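Local coordinates for putative nisin-resistance protein (Streptococcus agalactiae 515, PDB 4Y68) that probably protects the bacterium against the lantibiotic nisin by cleaving it, acting as a lipoprotein peptidase of family S41, at residues I175-T180 against K238-V243; M232-F237 against V243-Q248; R37-R42 against E81-G86; E44-Y49 against E258-Y263. All coordinates share one frame; numbering follows the deposited sequence.

Interactions 1 and 2 lie on one side of the chain's centre, interactions 3 and 4 on the other. The first two touch and share Val243: 232-237 packs inside a beta-alpha-beta unit, and 175-180 meets the loop that leads from its helix into strand 243-247. The last two, with centres about 8 Å apart, both use helix 32-46, against another helix in interaction 3 and against a strand in interaction 4. Chemistry follows depth. Interactions 2 and 3 are buried and held by carbon packing; interaction 1, partly buried, adds a water bridge to a small apolar contact; interaction 4, at the surface, rests on a salt bridge.

Interaction 1. Residues I175-T180 against K238-V243; sequences ILPNDT and KGLPNV
Methyl CD2 of Leu240 comes end-on to the ring of Pro177, 3.8 Å from its CG. The second branch of the same fork, CD1 of Leu240, lies 4.1 Å from the carbonyl O of Ile175. With CG turned opposite its own carbonyl carbon (chi1 -65°), the leucine sends one methyl to the proline ring and the other to the peptide between Ile175 and Leu176. This is the tight part, and Leu240 supplies about half of the 107 Å² buried here.

In the fold, 238-243 joins helix 229-235 to strand 243-247, the return leg of a beta-alpha-beta crossover. It closes with a type I turn from Leu240 to Val243, in which Val243 N bonds to Leu240 O at 3.2 Å. Segment 175-180 runs from helix 165-171 into strand 180-185 of the antiparallel sheet, whereas strand 243-247 belongs to the mixed one.

Beside the leucine the join is looser and goes through water. A water molecule donates to Ile175 O at 2.8 Å and accepts from Asn242 ND2 at 3.0 Å; the same ND2 also bonds to Val216 O. Past Pro177 the two backbones separate, and the exposed carboxylate of Asp179 turns back on its own segment, OD1 taking the N-H of Thr180 at 2.6 Å. There the link is indirect: the guanidinium of Arg278 bonds to Thr180 O and to Lys238 O.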
loop_
_atom_site.group_PDB
_atom_site.type_symbol
_atom_site.label_atom_id
_atom_site.label_comp_id
_atom_site.label_asym_id
_atom_site.label_seq_id
_atom_site.Cartn_x
_atom_site.Cartn_y
_atom_site.Cartn_z
ATOM N N ILE A 175 -15.530 9.871 -0.421
ATOM C CA ILE A 175 -14.847 11.145 -0.164
ATOM C C ILE A 175 -13.615 11.356 -1.045
ATOM O O ILE A 175 -12.802 12.247 -0.786
ATOM C CB ILE A 175 -14.412 11.314 1.323
ATOM C CG1 ILE A 175 -13.696 10.074 1.845
ATOM C CG2 ILE A 175 -15.622 11.641 2.227
ATOM C CD1 ILE A 175 -13.250 10.203 3.280
ATOM N N LEU A 176 -13.496 10.573 -2.105
ATOM C CA LEU A 176 -12.386 10.751 -3.046
ATOM C C LEU A 176 -12.884 11.092 -4.462
ATOM O O LEU A 176 -13.993 10.755 -4.844
ATOM C CB LEU A 176 -11.505 9.494 -3.090
ATOM C CG LEU A 176 -10.520 9.223 -1.938
ATOM C CD1 LEU A 176 -10.035 7.776 -1.990
ATOM C CD2 LEU A 176 -9.354 10.170 -1.967
ATOM N N PRO A 177 -12.041 11.749 -5.253
ATOM C CA PRO A 177 -12.387 12.149 -6.617
ATOM C C PRO A 177 -12.598 10.939 -7.499
ATOM O O PRO A 177 -11.908 9.936 -7.289
ATOM C CB PRO A 177 -11.147 12.937 -7.084
ATOM C CG PRO A 177 -10.439 13.295 -5.859
ATOM C CD PRO A 177 -10.698 12.207 -4.873
ATOM N N ASN A 178 -13.514 11.017 -8.461
ATOM C CA ASN A 178 -13.554 10.017 -9.528
ATOM C C ASN A 178 -12.573 10.430 -10.614
ATOM O O ASN A 178 -12.964 10.807 -11.707
ATOM C CB ASN A 178 -14.961 9.867 -10.100
ATOM C CG ASN A 178 -15.057 8.751 -11.112
ATOM O OD1 ASN A 178 -14.336 7.760 -11.037
ATOM N ND2 ASN A 178 -15.943 8.910 -12.074
ATOM N N ASP A 179 -11.292 10.383 -10.287
ATOM C CA ASP A 179 -10.242 10.953 -11.129
ATOM C C ASP A 179 -8.905 10.359 -10.687
ATOM O O ASP A 179 -8.862 9.401 -9.917
ATOM C CB ASP A 179 -10.214 12.490 -10.988
ATOM C CG ASP A 179 -9.630 13.209 -12.212
ATOM O OD1 ASP A 179 -8.737 12.669 -12.899
ATOM O OD2 ASP A 179 -10.081 14.340 -12.488
ATOM N N THR A 180 -7.825 10.981 -11.127
ATOM C CA THR A 180 -6.487 10.567 -10.774
ATOM C C THR A 180 -6.285 10.549 -9.257
ATOM O O THR A 180 -6.633 11.484 -8.568
ATOM C CB THR A 180 -5.457 11.496 -11.434
ATOM O OG1 THR A 180 -5.388 11.201 -12.839
ATOM C CG2 THR A 180 -4.098 11.313 -10.806
ATOM N N LYS A 238 -4.109 14.141 -1.205
ATOM C CA LYS A 238 -3.245 15.324 -1.259
ATOM C C LYS A 238 -3.703 16.325 -2.292
ATOM O O LYS A 238 -4.062 15.962 -3.406
ATOM C CB LYS A 238 -1.799 14.932 -1.536
ATOM C CG LYS A 238 -0.979 14.774 -0.271
ATOM C CD LYS A 238 -0.102 15.970 -0.034
ATOM C CE LYS A 238 0.722 16.243 -1.282
ATOM N NZ LYS A 238 1.639 17.403 -1.155
ATOM N N GLY A 239 -3.683 17.592 -1.910
ATOM C CA GLY A 239 -4.208 18.647 -2.754
ATOM C C GLY A 239 -5.715 18.856 -2.690
ATOM O O GLY A 239 -6.223 19.834 -3.247
ATOM N N LEU A 240 -6.460 17.955 -2.048
ATOM C CA LEU A 240 -7.892 18.225 -1.890
ATOM C C LEU A 240 -8.066 19.435 -0.971
ATOM O O LEU A 240 -7.468 19.484 0.115
ATOM C CB LEU A 240 -8.638 17.017 -1.329
ATOM C CG LEU A 240 -8.685 15.767 -2.201
ATOM C CD1 LEU A 240 -9.638 14.748 -1.605
ATOM C CD2 LEU A 240 -9.054 16.102 -3.642
ATOM N N PRO A 241 -8.894 20.414 -1.391
ATOM C CA PRO A 241 -8.960 21.695 -0.662
ATOM C C PRO A 241 -9.648 21.590 0.693
ATOM O O PRO A 241 -9.429 22.431 1.557
ATOM C CB PRO A 241 -9.750 22.602 -1.610
ATOM C CG PRO A 241 -10.621 21.642 -2.377
ATOM C CD PRO A 241 -9.760 20.407 -2.583
ATOM N N ASN A 242 -10.456 20.556 0.886
ATOM C CA ASN A 242 -11.155 20.374 2.148
ATOM C C ASN A 242 -10.354 19.556 3.165
ATOM O O ASN A 242 -10.810 19.316 4.295
ATOM C CB ASN A 242 -12.509 19.705 1.897
ATOM C CG ASN A 242 -12.384 18.381 1.148
ATOM O OD1 ASN A 242 -11.757 18.301 0.086
ATOM N ND2 ASN A 242 -13.003 17.334 1.692
ATOM N N VAL A 243 -9.162 19.120 2.754
ATOM C CA VAL A 243 -8.381 18.162 3.527
ATOM C C VAL A 243 -7.150 18.812 4.119
ATOM O O VAL A 243 -6.563 19.687 3.505
ATOM C CB VAL A 243 -7.939 16.960 2.665
ATOM C CG1 VAL A 243 -7.020 16.043 3.467
ATOM C CG2 VAL A 243 -9.158 16.209 2.126
HETATM O O HOH W 1 -13.391 14.809 0.211
#

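Interaction 2. Residues M232-F237 against V243-Q248; sequences MTFLSF and VKSFGQ
Val243 and Phe237 bury the most surface in this contact, followed by Phe234 and Ser245. Val243 faces the last residues of 232-237: its CG1 lies 4.2 Å from CB of Phe237, and its CB is 4.1 Å from the carbonyl O of Phe237. With CG1 anti to the backbone N (chi1 175°), the other methyl, CG2, comes to the edge of the Phe237 ring, near the ring plane. The valine thus fits beside the aromatic side chain and does not cover its face.

Farther along the strand, Phe234 reaches across to Ser245. Its chi1 of -177° carries the ring outward from the helix until CZ sits 3.5 Å from both CB and OG of Ser245, with CB placed obliquely to the ring. The hydroxyl is satisfied by the backbone N of Asp291, and toward Phe234 both CB and OG make only packing contact.

Helix 229-235 lies across one face of the mixed sheet, where Phe237 and Val243 both touch Ile220 of strand 218-222 and Phe234 touches Thr222. Helix 165-171 packs beside it through Thr233 and Ser236, while Lys244 and Phe246 point from strand 243-247 to the other face and meet helix 297-308.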
loop_
_atom_site.group_PDB
_atom_site.type_symbol
_atom_site.label_atom_id
_atom_site.label_comp_id
_atom_site.label_asym_id
_atom_site.label_seq_id
_atom_site.Cartn_x
_atom_site.Cartn_y
_atom_site.Cartn_z
ATOM N N MET A 232 0.085 5.558 0.149
ATOM C CA MET A 232 -0.524 5.857 -1.151
ATOM C C MET A 232 -2.003 6.222 -1.017
ATOM O O MET A 232 -2.536 6.955 -1.852
ATOM C CB MET A 232 -0.367 4.686 -2.126
ATOM C CG MET A 232 0.725 4.956 -3.185
ATOM S SD MET A 232 2.341 5.124 -2.389
ATOM C CE MET A 232 2.529 3.383 -1.972
ATOM N N THR A 233 -2.661 5.699 0.016
ATOM C CA THR A 233 -3.986 6.166 0.379
ATOM C C THR A 233 -3.913 7.609 0.855
ATOM O O THR A 233 -4.746 8.429 0.469
ATOM C CB THR A 233 -4.632 5.299 1.473
ATOM O OG1 THR A 233 -4.853 4.000 0.941
ATOM C CG2 THR A 233 -5.983 5.891 1.899
ATOM N N PHE A 234 -2.926 7.911 1.698
ATOM C CA PHE A 234 -2.688 9.287 2.114
ATOM C C PHE A 234 -2.459 10.183 0.899
ATOM O O PHE A 234 -3.024 11.248 0.827
ATOM C CB PHE A 234 -1.478 9.371 3.061
ATOM C CG PHE A 234 -1.207 10.754 3.605
ATOM C CD1 PHE A 234 -2.200 11.713 3.651
ATOM C CD2 PHE A 234 0.050 11.090 4.074
ATOM C CE1 PHE A 234 -1.949 12.983 4.150
ATOM C CE2 PHE A 234 0.310 12.362 4.578
ATOM C CZ PHE A 234 -0.692 13.305 4.613
ATOM N N LEU A 235 -1.623 9.758 -0.054
ATOM C CA LEU A 235 -1.364 10.590 -1.235
ATOM C C LEU A 235 -2.635 10.879 -2.030
ATOM O O LEU A 235 -2.762 11.935 -2.630
ATOM C CB LEU A 235 -0.328 9.933 -2.150
ATOM C CG LEU A 235 1.066 9.956 -1.540
ATOM C CD1 LEU A 235 2.118 9.406 -2.513
ATOM C CD2 LEU A 235 1.388 11.387 -1.131
ATOM N N SER A 236 -3.577 9.942 -2.024
ATOM C CA SER A 236 -4.798 10.091 -2.810
ATOM C C SER A 236 -5.680 11.252 -2.340
ATOM O O SER A 236 -6.574 11.662 -3.066
ATOM C CB SER A 236 -5.614 8.808 -2.768
ATOM O OG SER A 236 -4.847 7.708 -3.180
ATOM N N PHE A 237 -5.434 11.755 -1.128
ATOM C CA PHE A 237 -6.144 12.933 -0.595
ATOM C C PHE A 237 -5.364 14.233 -0.772
ATOM O O PHE A 237 -5.896 15.312 -0.506
ATOM C CB PHE A 237 -6.458 12.761 0.898
ATOM C CG PHE A 237 -7.498 11.704 1.188
ATOM C CD1 PHE A 237 -8.835 12.045 1.322
ATOM C CD2 PHE A 237 -7.134 10.373 1.336
ATOM C CE1 PHE A 237 -9.797 11.083 1.594
ATOM C CE2 PHE A 237 -8.083 9.402 1.598
ATOM C CZ PHE A 237 -9.429 9.761 1.737
ATOM N N VAL A 243 -9.162 19.120 2.754
ATOM C CA VAL A 243 -8.381 18.162 3.527
ATOM C C VAL A 243 -7.150 18.812 4.119
ATOM O O VAL A 243 -6.563 19.687 3.505
ATOM C CB VAL A 243 -7.939 16.960 2.665
ATOM C CG1 VAL A 243 -7.020 16.043 3.467
ATOM C CG2 VAL A 243 -9.158 16.209 2.126
ATOM N N LYS A 244 -6.780 18.396 5.329
ATOM C CA LYS A 244 -5.537 18.830 5.968
ATOM C C LYS A 244 -4.995 17.704 6.859
ATOM O O LYS A 244 -5.764 16.968 7.468
ATOM C CB LYS A 244 -5.765 20.111 6.792
ATOM C CG LYS A 244 -4.490 20.684 7.395
ATOM C CD LYS A 244 -4.742 21.974 8.183
ATOM C CE LYS A 244 -3.435 22.584 8.674
ATOM N NZ LYS A 244 -3.700 23.771 9.520
ATOM N N SER A 245 -3.680 17.569 6.954
ATOM C CA SER A 245 -3.122 16.434 7.671
ATOM C C SER A 245 -2.285 16.861 8.866
ATOM O O SER A 245 -1.648 17.913 8.816
ATOM C CB SER A 245 -2.273 15.585 6.725
ATOM O OG SER A 245 -1.139 16.327 6.307
ATOM N N PHE A 246 -2.267 16.014 9.909
ATOM C CA PHE A 246 -1.614 16.282 11.200
ATOM C C PHE A 246 -0.827 15.083 11.670
ATOM O O PHE A 246 -1.205 13.947 11.398
ATOM C CB PHE A 246 -2.645 16.620 12.286
ATOM C CG PHE A 246 -3.572 17.751 11.929
ATOM C CD1 PHE A 246 -4.644 17.544 11.078
ATOM C CD2 PHE A 246 -3.387 19.012 12.469
ATOM C CE1 PHE A 246 -5.503 18.592 10.757
ATOM C CE2 PHE A 246 -4.247 20.059 12.144
ATOM C CZ PHE A 246 -5.300 19.836 11.283
ATOM N N GLY A 247 0.240 15.312 12.418
ATOM C CA GLY A 247 0.951 14.206 13.035
ATOM C C GLY A 247 2.430 14.197 12.706
ATOM O O GLY A 247 3.096 15.222 12.792
ATOM N N GLN A 248 2.961 13.040 12.341
ATOM C CA GLN A 248 4.376 12.983 11.979
ATOM C C GLN A 248 4.573 12.424 10.589
ATOM O O GLN A 248 3.659 11.843 10.012
ATOM C CB GLN A 248 5.149 12.151 12.991
ATOM C CG GLN A 248 5.081 12.768 14.366
ATOM C CD GLN A 248 4.909 11.730 15.436
ATOM O OE1 GLN A 248 5.798 10.894 15.656
ATOM N NE2 GLN A 248 3.743 11.748 16.100
#

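Interaction 3. Residues R37-R42 against E81-G86; sequences RVILDR and EAVRYG
Helices 32-46 and 72-87 pack together in the helical N-terminal part of the chain, and here they meet through Leu40 with Ala82 and Ile39 with Val83. The backbones come nearest at the first pair, where the CA atoms of Leu40 and Ala82 are 7.3 Å apart. Ala82 offers just a methyl, and CD2 of Leu40 presses against that CB at 3.5 Å, closer than carbons usually pack. The small alanine is consistent with so close an approach of the helices.

Next to it, Ile39 and Val83 cross obliquely, their CG2 methyls 3.9 Å apart. In Ile39 it is the short branch that touches, placed anti to the backbone N, while CD1, at the end of the ethyl arm, packs on Leu262. Leu268 of strand 267-276 lies against both residues. Leu40 also packs on Val79, and helix 55-66 meets it through Ser62 and Glu63.

The charged side chains nearby look away from this seam: Asp41 forms a salt bridge with Arg59 and Glu81 one with Arg61, both on helix 55-66. What joins the two helices here is therefore shape and burial of carbon, without a directional bond between the segments.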
loop_
_atom_site.group_PDB
_atom_site.type_symbol
_atom_site.label_atom_id
_atom_site.label_comp_id
_atom_site.label_asym_id
_atom_site.label_seq_id
_atom_site.Cartn_x
_atom_site.Cartn_y
_atom_site.Cartn_z
ATOM N N ARG A 37 16.814 -18.624 -9.587
ATOM C CA ARG A 37 17.098 -17.884 -10.809
ATOM C C ARG A 37 15.833 -17.194 -11.356
ATOM O O ARG A 37 15.909 -16.112 -11.948
ATOM C CB ARG A 37 17.721 -18.799 -11.858
ATOM C CG ARG A 37 19.153 -19.181 -11.532
ATOM C CD ARG A 37 19.726 -20.127 -12.566
ATOM N NE ARG A 37 20.029 -19.459 -13.827
ATOM C CZ ARG A 37 21.199 -18.888 -14.102
ATOM N NH1 ARG A 37 22.173 -18.892 -13.197
ATOM N NH2 ARG A 37 21.395 -18.307 -15.283
ATOM N N VAL A 38 14.682 -17.810 -11.116
ATOM C CA VAL A 38 13.394 -17.218 -11.469
ATOM C C VAL A 38 13.206 -15.888 -10.752
ATOM O O VAL A 38 12.721 -14.930 -11.335
ATOM C CB VAL A 38 12.210 -18.160 -11.109
ATOM C CG1 VAL A 38 10.912 -17.355 -10.968
ATOM C CG2 VAL A 38 12.077 -19.249 -12.154
ATOM N N ILE A 39 13.602 -15.826 -9.486
ATOM C CA ILE A 39 13.472 -14.578 -8.739
ATOM C C ILE A 39 14.425 -13.507 -9.279
ATOM O O ILE A 39 14.060 -12.345 -9.391
ATOM C CB ILE A 39 13.724 -14.781 -7.239
ATOM C CG1 ILE A 39 12.690 -15.766 -6.663
ATOM C CG2 ILE A 39 13.707 -13.408 -6.509
ATOM C CD1 ILE A 39 13.068 -16.322 -5.271
ATOM N N LEU A 40 15.636 -13.907 -9.641
ATOM C CA LEU A 40 16.609 -12.965 -10.182
ATOM C C LEU A 40 16.131 -12.391 -11.523
ATOM O O LEU A 40 16.252 -11.187 -11.759
ATOM C CB LEU A 40 17.991 -13.637 -10.314
ATOM C CG LEU A 40 18.643 -14.055 -8.983
ATOM C CD1 LEU A 40 19.948 -14.814 -9.211
ATOM C CD2 LEU A 40 18.897 -12.839 -8.053
ATOM N N ASP A 41 15.559 -13.232 -12.382
ATOM C CA ASP A 41 14.997 -12.748 -13.640
ATOM C C ASP A 41 13.926 -11.660 -13.415
ATOM O O ASP A 41 13.952 -10.615 -14.068
ATOM C CB ASP A 41 14.386 -13.910 -14.444
ATOM C CG ASP A 41 15.442 -14.833 -15.058
ATOM O OD1 ASP A 41 16.585 -14.398 -15.307
ATOM O OD2 ASP A 41 15.118 -16.002 -15.308
ATOM N N ARG A 42 12.991 -11.906 -12.496
ATOM C CA ARG A 42 11.926 -10.938 -12.211
ATOM C C ARG A 42 12.489 -9.647 -11.688
ATOM O O ARG A 42 12.081 -8.563 -12.105
ATOM C CB ARG A 42 10.941 -11.473 -11.171
ATOM C CG ARG A 42 9.986 -12.472 -11.688
ATOM C CD ARG A 42 8.895 -11.833 -12.543
ATOM N NE ARG A 42 7.970 -12.881 -12.954
ATOM C CZ ARG A 42 7.232 -12.849 -14.054
ATOM N NH1 ARG A 42 7.294 -11.801 -14.874
ATOM N NH2 ARG A 42 6.435 -13.873 -14.332
ATOM N N GLU A 81 19.939 -10.470 -0.878
ATOM C CA GLU A 81 20.750 -9.272 -1.146
ATOM C C GLU A 81 20.352 -8.684 -2.501
ATOM O O GLU A 81 20.216 -7.477 -2.658
ATOM C CB GLU A 81 22.256 -9.595 -1.108
ATOM C CG GLU A 81 23.150 -8.398 -1.424
ATOM C CD GLU A 81 24.640 -8.739 -1.631
ATOM O OE1 GLU A 81 25.001 -9.885 -2.004
ATOM O OE2 GLU A 81 25.458 -7.819 -1.427
ATOM N N ALA A 82 20.152 -9.561 -3.471
ATOM C CA ALA A 82 19.778 -9.166 -4.819
ATOM C C ALA A 82 18.409 -8.488 -4.830
ATOM O O ALA A 82 18.216 -7.489 -5.500
ATOM C CB ALA A 82 19.780 -10.391 -5.745
ATOM N N VAL A 83 17.460 -9.045 -4.087
ATOM C CA VAL A 83 16.133 -8.450 -4.004
ATOM C C VAL A 83 16.212 -7.080 -3.357
ATOM O O VAL A 83 15.666 -6.107 -3.873
ATOM C CB VAL A 83 15.153 -9.351 -3.218
ATOM C CG1 VAL A 83 13.835 -8.635 -2.973
ATOM C CG2 VAL A 83 14.894 -10.636 -3.989
ATOM N N ARG A 84 16.906 -7.004 -2.230
ATOM C CA ARG A 84 17.050 -5.750 -1.504
ATOM C C ARG A 84 17.782 -4.700 -2.341
ATOM O O ARG A 84 17.440 -3.527 -2.291
ATOM C CB ARG A 84 17.785 -5.987 -0.174
ATOM C CG ARG A 84 18.198 -4.717 0.569
ATOM C CD ARG A 84 17.020 -3.765 0.757
ATOM N NE ARG A 84 17.355 -2.560 1.510
ATOM C CZ ARG A 84 17.760 -1.420 0.957
ATOM N NH1 ARG A 84 17.903 -1.340 -0.360
ATOM N NH2 ARG A 84 18.034 -0.363 1.713
ATOM N N TYR A 85 18.766 -5.118 -3.137
ATOM C CA TYR A 85 19.502 -4.152 -3.951
ATOM C C TYR A 85 18.694 -3.783 -5.180
ATOM O O TYR A 85 18.560 -2.602 -5.517
ATOM C CB TYR A 85 20.886 -4.680 -4.381
ATOM C CG TYR A 85 21.637 -3.651 -5.196
ATOM C CD1 TYR A 85 21.425 -3.544 -6.566
ATOM C CD2 TYR A 85 22.523 -2.738 -4.586
ATOM C CE1 TYR A 85 22.070 -2.566 -7.327
ATOM C CE2 TYR A 85 23.190 -1.750 -5.344
ATOM C CZ TYR A 85 22.955 -1.680 -6.713
ATOM O OH TYR A 85 23.582 -0.740 -7.489
ATOM N N GLY A 86 18.150 -4.802 -5.840
ATOM C CA GLY A 86 17.503 -4.621 -7.126
ATOM C C GLY A 86 16.187 -3.903 -7.000
ATOM O O GLY A 86 15.755 -3.208 -7.913
#

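Interaction 4. Residues E44-Y49 against E258-Y263; sequences EQRGLY and ETFMLY
The guanidinium of Arg46 takes the carboxylate of Glu258 at its edge, the two planes only 14° apart. Both nitrogens of the NE/NH2 side take part: NH2 donates to OE2 of Glu258 at 3.0 Å, while NE makes a weak bond to OE1 of Glu258 at 3.3 Å. The stronger bond bends a little and meets OE2 on the syn side, though well out of the carboxylate plane. Phe260 adds an aromatic ring. Its CZ lies 4.5 Å from CG of Arg46, and that methylene group approaches the ring obliquely.

Two successive turns in the arginine chain (chi2 -69°, chi3 -57°) swing its head round to the glutamate, while Glu258 runs out extended beyond CG; the two side chains cross at about a right angle. Arg46 has a second anionic partner, Asp186, which takes NH1. With NE and NH2 held by Glu258 and NH1 by Asp186, the guanidinium probably has little freedom to rotate. Thr272 touches both Arg46 and Glu258, and Phe260 leans on Arg42, one helical turn before Arg46.

This is a side-on arginine-carboxylate salt bridge at the surface of the protein, bidentate but lopsided, with NH2 carrying the stronger bond. It ties the C-terminal part of helix 32-46, from the helical N-terminal region, to strand 256-261 of the antiparallel sheet, more than 200 residues later in the chain.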
loop_
_atom_site.group_PDB
_atom_site.type_symbol
_atom_site.label_atom_id
_atom_site.label_comp_id
_atom_site.label_asym_id
_atom_site.label_seq_id
_atom_site.Cartn_x
_atom_site.Cartn_y
_atom_site.Cartn_z
ATOM N N GLU A 44 15.464 -8.438 -12.101
ATOM C CA GLU A 44 16.097 -7.725 -13.198
ATOM C C GLU A 44 15.046 -7.118 -14.154
ATOM O O GLU A 44 15.208 -5.993 -14.654
ATOM C CB GLU A 44 17.071 -8.639 -13.970
ATOM C CG GLU A 44 17.685 -7.944 -15.173
ATOM C CD GLU A 44 19.123 -8.376 -15.523
ATOM O OE1 GLU A 44 19.862 -8.979 -14.693
ATOM O OE2 GLU A 44 19.527 -8.078 -16.667
ATOM N N GLN A 45 13.957 -7.837 -14.388
ATOM C CA GLN A 45 12.974 -7.391 -15.382
ATOM C C GLN A 45 12.197 -6.135 -14.939
ATOM O O GLN A 45 11.833 -5.303 -15.778
ATOM C CB GLN A 45 11.991 -8.540 -15.716
ATOM C CG GLN A 45 10.804 -8.139 -16.642
ATOM C CD GLN A 45 9.726 -9.246 -16.828
ATOM O OE1 GLN A 45 9.080 -9.684 -15.871
ATOM N NE2 GLN A 45 9.541 -9.687 -18.073
ATOM N N ARG A 46 11.942 -5.977 -13.639
ATOM C CA ARG A 46 11.009 -4.926 -13.202
ATOM C C ARG A 46 11.507 -4.046 -12.049
ATOM O O ARG A 46 10.972 -2.951 -11.832
ATOM C CB ARG A 46 9.665 -5.550 -12.800
ATOM C CG ARG A 46 8.889 -6.261 -13.920
ATOM C CD ARG A 46 8.344 -5.266 -14.967
ATOM N NE ARG A 46 7.473 -4.234 -14.381
ATOM C CZ ARG A 46 7.266 -3.028 -14.912
ATOM N NH1 ARG A 46 7.882 -2.683 -16.042
ATOM N NH2 ARG A 46 6.457 -2.154 -14.303
ATOM N N GLY A 47 12.506 -4.519 -11.309
ATOM C CA GLY A 47 13.023 -3.781 -10.162
ATOM C C GLY A 47 13.597 -2.442 -10.586
ATOM O O GLY A 47 14.201 -2.342 -11.651
ATOM N N LEU A 48 13.420 -1.411 -9.766
ATOM C CA LEU A 48 13.862 -0.064 -10.145
ATOM C C LEU A 48 15.369 0.080 -10.340
ATOM O O LEU A 48 15.798 0.875 -11.171
ATOM C CB LEU A 48 13.411 0.962 -9.106
ATOM C CG LEU A 48 11.917 1.282 -9.112
ATOM C CD1 LEU A 48 11.610 2.129 -7.913
ATOM C CD2 LEU A 48 11.551 2.030 -10.396
ATOM N N TYR A 49 16.141 -0.699 -9.577
ATOM C CA TYR A 49 17.576 -0.504 -9.400
ATOM C C TYR A 49 18.424 -1.650 -9.956
ATOM O O TYR A 49 19.637 -1.673 -9.779
ATOM C CB TYR A 49 17.890 -0.329 -7.908
ATOM C CG TYR A 49 16.993 0.686 -7.272
ATOM C CD1 TYR A 49 16.045 0.312 -6.334
ATOM C CD2 TYR A 49 17.074 2.035 -7.638
ATOM C CE1 TYR A 49 15.203 1.265 -5.751
ATOM C CE2 TYR A 49 16.241 2.987 -7.072
ATOM C CZ TYR A 49 15.310 2.592 -6.128
ATOM O OH TYR A 49 14.491 3.528 -5.577
ATOM N N GLU A 258 4.898 -4.631 -7.305
ATOM C CA GLU A 258 4.144 -5.669 -7.989
ATOM C C GLU A 258 4.505 -6.967 -7.282
ATOM O O GLU A 258 5.640 -7.129 -6.825
ATOM C CB GLU A 258 4.473 -5.714 -9.482
ATOM C CG GLU A 258 4.271 -4.361 -10.194
ATOM C CD GLU A 258 4.764 -4.344 -11.652
ATOM O OE1 GLU A 258 5.350 -5.344 -12.107
ATOM O OE2 GLU A 258 4.570 -3.316 -12.348
ATOM N N THR A 259 3.542 -7.873 -7.143
ATOM C CA THR A 259 3.776 -9.053 -6.332
ATOM C C THR A 259 3.642 -10.295 -7.191
ATOM O O THR A 259 2.668 -10.446 -7.923
ATOM C CB THR A 259 2.805 -9.111 -5.131
ATOM O OG1 THR A 259 3.051 -7.990 -4.269
ATOM C CG2 THR A 259 3.010 -10.399 -4.335
ATOM N N PHE A 260 4.637 -11.174 -7.097
ATOM C CA PHE A 260 4.735 -12.352 -7.955
ATOM C C PHE A 260 4.635 -13.621 -7.114
ATOM O O PHE A 260 5.407 -13.810 -6.167
ATOM C CB PHE A 260 6.041 -12.317 -8.761
ATOM C CG PHE A 260 6.176 -11.092 -9.626
ATOM C CD1 PHE A 260 5.707 -11.097 -10.933
ATOM C CD2 PHE A 260 6.730 -9.918 -9.112
ATOM C CE1 PHE A 260 5.800 -9.954 -11.718
ATOM C CE2 PHE A 260 6.843 -8.777 -9.892
ATOM C CZ PHE A 260 6.371 -8.791 -11.193
ATOM N N MET A 261 3.639 -14.451 -7.419
ATOM C CA MET A 261 3.427 -15.694 -6.676
ATOM C C MET A 261 4.402 -16.735 -7.176
ATOM O O MET A 261 4.391 -17.086 -8.355
ATOM C CB MET A 261 1.998 -16.210 -6.821
ATOM C CG MET A 261 0.930 -15.137 -6.626
ATOM S SD MET A 261 1.003 -14.294 -5.034
ATOM C CE MET A 261 0.068 -12.810 -5.401
ATOM N N LEU A 262 5.241 -17.225 -6.281
ATOM C CA LEU A 262 6.273 -18.183 -6.661
ATOM C C LEU A 262 5.752 -19.617 -6.577
ATOM O O LEU A 262 4.656 -19.864 -6.068
ATOM C CB LEU A 262 7.500 -17.990 -5.776
ATOM C CG LEU A 262 8.004 -16.548 -5.819
ATOM C CD1 LEU A 262 9.143 -16.347 -4.839
ATOM C CD2 LEU A 262 8.430 -16.199 -7.249
ATOM N N TYR A 263 6.560 -20.565 -7.042
ATOM C CA TYR A 263 6.086 -21.929 -7.208
ATOM C C TYR A 263 5.463 -22.564 -5.951
ATOM O O TYR A 263 4.480 -23.282 -6.054
ATOM C CB TYR A 263 7.218 -22.803 -7.717
ATOM C CG TYR A 263 6.734 -24.092 -8.345
ATOM C CD1 TYR A 263 6.529 -25.227 -7.565
ATOM C CD2 TYR A 263 6.476 -24.176 -9.711
ATOM C CE1 TYR A 263 6.099 -26.419 -8.121
ATOM C CE2 TYR A 263 6.043 -25.373 -10.281
ATOM C CZ TYR A 263 5.852 -26.490 -9.471
ATOM O OH TYR A 263 5.410 -27.686 -9.993
#